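Local coordinates for protein oxalate biosynthetic component 1 (Burkholderia thailandensis, PDB 5IKZ) that probably makes oxalate from acetyl-CoA and oxaloacetate in one polypeptide, pairing a beta-keto acid cleavage enzyme-like domain with a C-terminal alpha/beta-hydrolase domain, at residues L783-T788 with F932-G937. Sequence-based numbering, arbitrary orientation.
With GOL (glycerol), chain C.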
ATOM      1  N   LEU A 783      20.026 -24.580 -11.317  1.00 75.10           N
ATOM      2  CA  LEU A 783      19.073 -24.657 -12.415  1.00 73.74           C
ATOM      3  C   LEU A 783      19.037 -23.336 -13.178  1.00 73.60           C
ATOM      4  O   LEU A 783      19.244 -22.273 -12.591  1.00 78.67           O
ATOM      5  CB  LEU A 783      17.683 -25.016 -11.887  1.00 73.45           C
ATOM      6  CG  LEU A 783      17.516 -26.442 -11.361  1.00 69.81           C
ATOM      7  CD1 LEU A 783      16.323 -26.524 -10.426  1.00 73.88           C
ATOM      8  CD2 LEU A 783      17.365 -27.424 -12.514  1.00 60.61           C
ATOM      9  N   PRO A 784      18.776 -23.399 -14.492  1.00 74.50           N
ATOM     10  CA  PRO A 784      18.811 -22.194 -15.325  1.00 71.79           C
ATOM     11  C   PRO A 784      17.643 -21.251 -15.071  1.00 75.23           C
ATOM     12  O   PRO A 784      16.585 -21.677 -14.603  1.00 70.25           O
ATOM     13  CB  PRO A 784      18.747 -22.757 -16.746  1.00 72.62           C
ATOM     14  CG  PRO A 784      18.001 -24.032 -16.597  1.00 73.54           C
ATOM     15  CD  PRO A 784      18.435 -24.599 -15.275  1.00 75.05           C
ATOM     16  N   SER A 785      17.847 -19.975 -15.377  1.00 81.04           N
ATOM     17  CA  SER A 785      16.789 -18.978 -15.287  1.00 77.81           C
ATOM     18  C   SER A 785      16.257 -18.670 -16.682  1.00 76.03           C
ATOM     19  O   SER A 785      16.629 -19.329 -17.651  1.00 95.89           O
ATOM     20  CB  SER A 785      17.303 -17.705 -14.610  1.00 75.86           C
ATOM     21  OG  SER A 785      16.278 -16.732 -14.503  1.00 92.52           O
ATOM     22  N   THR A 786      15.391 -17.669 -16.782  1.00 72.90           N
ATOM     23  CA  THR A 786      14.802 -17.293 -18.065  1.00 68.02           C
ATOM     24  C   THR A 786      15.813 -16.725 -19.076  1.00 72.45           C
ATOM     25  O   THR A 786      15.846 -17.178 -20.222  1.00 72.56           O
ATOM     26  CB  THR A 786      13.663 -16.270 -17.877  1.00 61.37           C
ATOM     27  OG1 THR A 786      12.640 -16.840 -17.054  1.00 66.33           O
ATOM     28  CG2 THR A 786      13.065 -15.880 -19.219  1.00 53.24           C
ATOM     29  N   PRO A 787      16.640 -15.738 -18.673  1.00 61.65           N
ATOM     30  CA  PRO A 787      17.510 -15.171 -19.708  1.00 63.66           C
ATOM     31  C   PRO A 787      18.789 -15.977 -19.934  1.00 65.99           C
ATOM     32  O   PRO A 787      19.589 -15.625 -20.801  1.00 66.40           O
ATOM     33  CB  PRO A 787      17.843 -13.789 -19.151  1.00 65.01           C
ATOM     34  CG  PRO A 787      17.890 -14.012 -17.682  1.00 52.55           C
ATOM     35  CD  PRO A 787      16.837 -15.056 -17.377  1.00 60.76           C
ATOM     36  N   THR A 788      18.974 -17.041 -19.160  1.00 63.32           N
ATOM     37  CA  THR A 788      20.182 -17.850 -19.255  1.00 66.64           C
ATOM     38  C   THR A 788      20.059 -18.923 -20.334  1.00 75.61           C
ATOM     39  O   THR A 788      19.927 -20.110 -20.031  1.00 79.98           O
ATOM     40  CB  THR A 788      20.514 -18.522 -17.911  1.00 72.25           C
ATOM     41  OG1 THR A 788      19.516 -19.506 -17.606  1.00 87.69           O
ATOM     42  CG2 THR A 788      20.561 -17.486 -16.797  1.00 60.46           C
ATOM     43  N   PHE A 932      19.662 -25.141  -6.561  1.00 84.91           N
ATOM     44  CA  PHE A 932      19.203 -23.763  -6.438  1.00 73.53           C
ATOM     45  C   PHE A 932      18.269 -23.429  -7.591  1.00 68.05           C
ATOM     46  O   PHE A 932      18.442 -23.927  -8.703  1.00 70.28           O
ATOM     47  CB  PHE A 932      20.381 -22.786  -6.418  1.00 75.75           C
ATOM     48  CG  PHE A 932      21.134 -22.767  -5.121  1.00 86.66           C
ATOM     49  CD1 PHE A 932      20.491 -22.448  -3.935  1.00 81.29           C
ATOM     50  CD2 PHE A 932      22.489 -23.055  -5.087  1.00 82.79           C
ATOM     51  CE1 PHE A 932      21.183 -22.427  -2.739  1.00 76.10           C
ATOM     52  CE2 PHE A 932      23.186 -23.034  -3.894  1.00 82.37           C
ATOM     53  CZ  PHE A 932      22.532 -22.719  -2.718  1.00 77.98           C
ATOM     54  N   ALA A 933      17.278 -22.589  -7.322  1.00 68.10           N
ATOM     55  CA  ALA A 933      16.340 -22.176  -8.355  1.00 54.91           C
ATOM     56  C   ALA A 933      16.030 -20.691  -8.243  1.00 66.04           C
ATOM     57  O   ALA A 933      15.851 -20.164  -7.145  1.00 69.24           O
ATOM     58  CB  ALA A 933      15.061 -22.993  -8.270  1.00 65.32           C
ATOM     59  N   HIS A 934      15.978 -20.020  -9.387  1.00 60.44           N
ATOM     60  CA  HIS A 934      15.615 -18.612  -9.432  1.00 66.35           C
ATOM     61  C   HIS A 934      14.700 -18.342 -10.615  1.00 65.59           C
ATOM     62  O   HIS A 934      14.901 -18.898 -11.697  1.00 57.29           O
ATOM     63  CB  HIS A 934      16.861 -17.730  -9.519  1.00 66.28           C
ATOM     64  CG  HIS A 934      16.557 -16.285  -9.765  1.00 68.77           C
ATOM     65  ND1 HIS A 934      15.901 -15.496  -8.846  1.00 61.99           N
ATOM     66  CD2 HIS A 934      16.813 -15.488 -10.830  1.00 70.94           C
ATOM     67  CE1 HIS A 934      15.770 -14.274  -9.331  1.00 61.58           C
ATOM     68  NE2 HIS A 934      16.316 -14.243 -10.534  1.00 65.40           N
ATOM     69  N   SER A 935      13.697 -17.494 -10.397  1.00 65.78           N
ATOM     70  CA  SER A 935      12.759 -17.101 -11.445  1.00 64.57           C
ATOM     71  C   SER A 935      12.041 -18.315 -12.038  1.00 72.96           C
ATOM     72  O   SER A 935      11.169 -18.904 -11.400  1.00 48.12           O
ATOM     73  CB  SER A 935      13.486 -16.318 -12.543  1.00 48.53           C
ATOM     74  OG  SER A 935      12.581 -15.814 -13.507  1.00 56.94           O
ATOM     75  N   SER A 936      12.425 -18.688 -13.256  1.00 73.36           N
ATOM     76  CA  SER A 936      11.796 -19.801 -13.961  1.00 64.13           C
ATOM     77  C   SER A 936      12.296 -21.155 -13.474  1.00 75.95           C
ATOM     78  O   SER A 936      11.831 -22.195 -13.939  1.00 83.55           O
ATOM     79  CB  SER A 936      12.044 -19.684 -15.464  1.00 63.66           C
ATOM     80  OG  SER A 936      11.674 -18.405 -15.942  1.00 91.09           O
ATOM     81  N   GLY A 937      13.244 -21.134 -12.543  1.00 82.94           N
ATOM     82  CA  GLY A 937      13.880 -22.346 -12.060  1.00 76.39           C
ATOM     83  C   GLY A 937      12.914 -23.370 -11.499  1.00 67.39           C
ATOM     84  O   GLY A 937      13.007 -24.557 -11.818  1.00 68.69           O
TER
HETATM   85  C1  GOL C1202      17.205  -9.951 -13.048  1.00 86.60           C
HETATM   86  O1  GOL C1202      16.421  -9.207 -12.144  1.00 75.67           O
HETATM   87  C2  GOL C1202      17.230 -11.417 -12.623  1.00 87.58           C
HETATM   88  O2  GOL C1202      18.479 -11.705 -12.029  1.00 80.07           O
HETATM   89  C3  GOL C1202      17.024 -12.293 -13.856  1.00 79.99           C
HETATM   90  O3  GOL C1202      16.859 -13.642 -13.475  1.00 70.38           O
HETATM   91  O   HOH W   1      16.961 -21.416 -11.870  1.00 62.51           O
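Ser785 swings its OG out opposite the backbone N (chi1 -179°), which sets the hydroxyl over Ser935, 3.4 Å from Ser935 CB. His934 likewise extends its ring away from its own N, bringing CD2 within 3.9 Å of Ser785 OG. The two side chains share a glycerol, probably from the crystallisation liquor: its O3 lies near the plane of the imidazole, 3.1 Å from His934 NE2, and 3.3 Å from Ser785 OG, both weak hydrogen bonds. The other ring nitrogen, ND1, is bonded to the carbonyl of Phe974, which helps to set the rotation of the ring.

Behind this polar cluster the loop after strand 780-782 continues its parallel pairing with strand 929-935. Leu783 N donates to Phe932 O at 3.1 Å. Where the strands part, a water accepts from His934 N at 3.0 Å and lies within hydrogen-bonding distance of Leu783 O, bridging the two segments. The isobutyl group of Leu783 reaches Ala933, CD1 to CB 4.3 Å, and also rests on Leu971 of the next strand.

Beyond His934 the chain reverses in a type II' turn, closed by Gly937 N bonding to His934 O at 2.9 Å, and enters helix 937-955. Ser935 sits at its apex with a positive phi of 58°, and its OG is hydrogen-bonded to His1069 NE2. Strand, sharp turn and helix form the nucleophile elbow of alpha/beta hydrolases; the elbow and the Ser935-His1069 bond are consistent with Ser935 as nucleophile and His1069 as its histidine partner, with the weakly bonded glycerol close by.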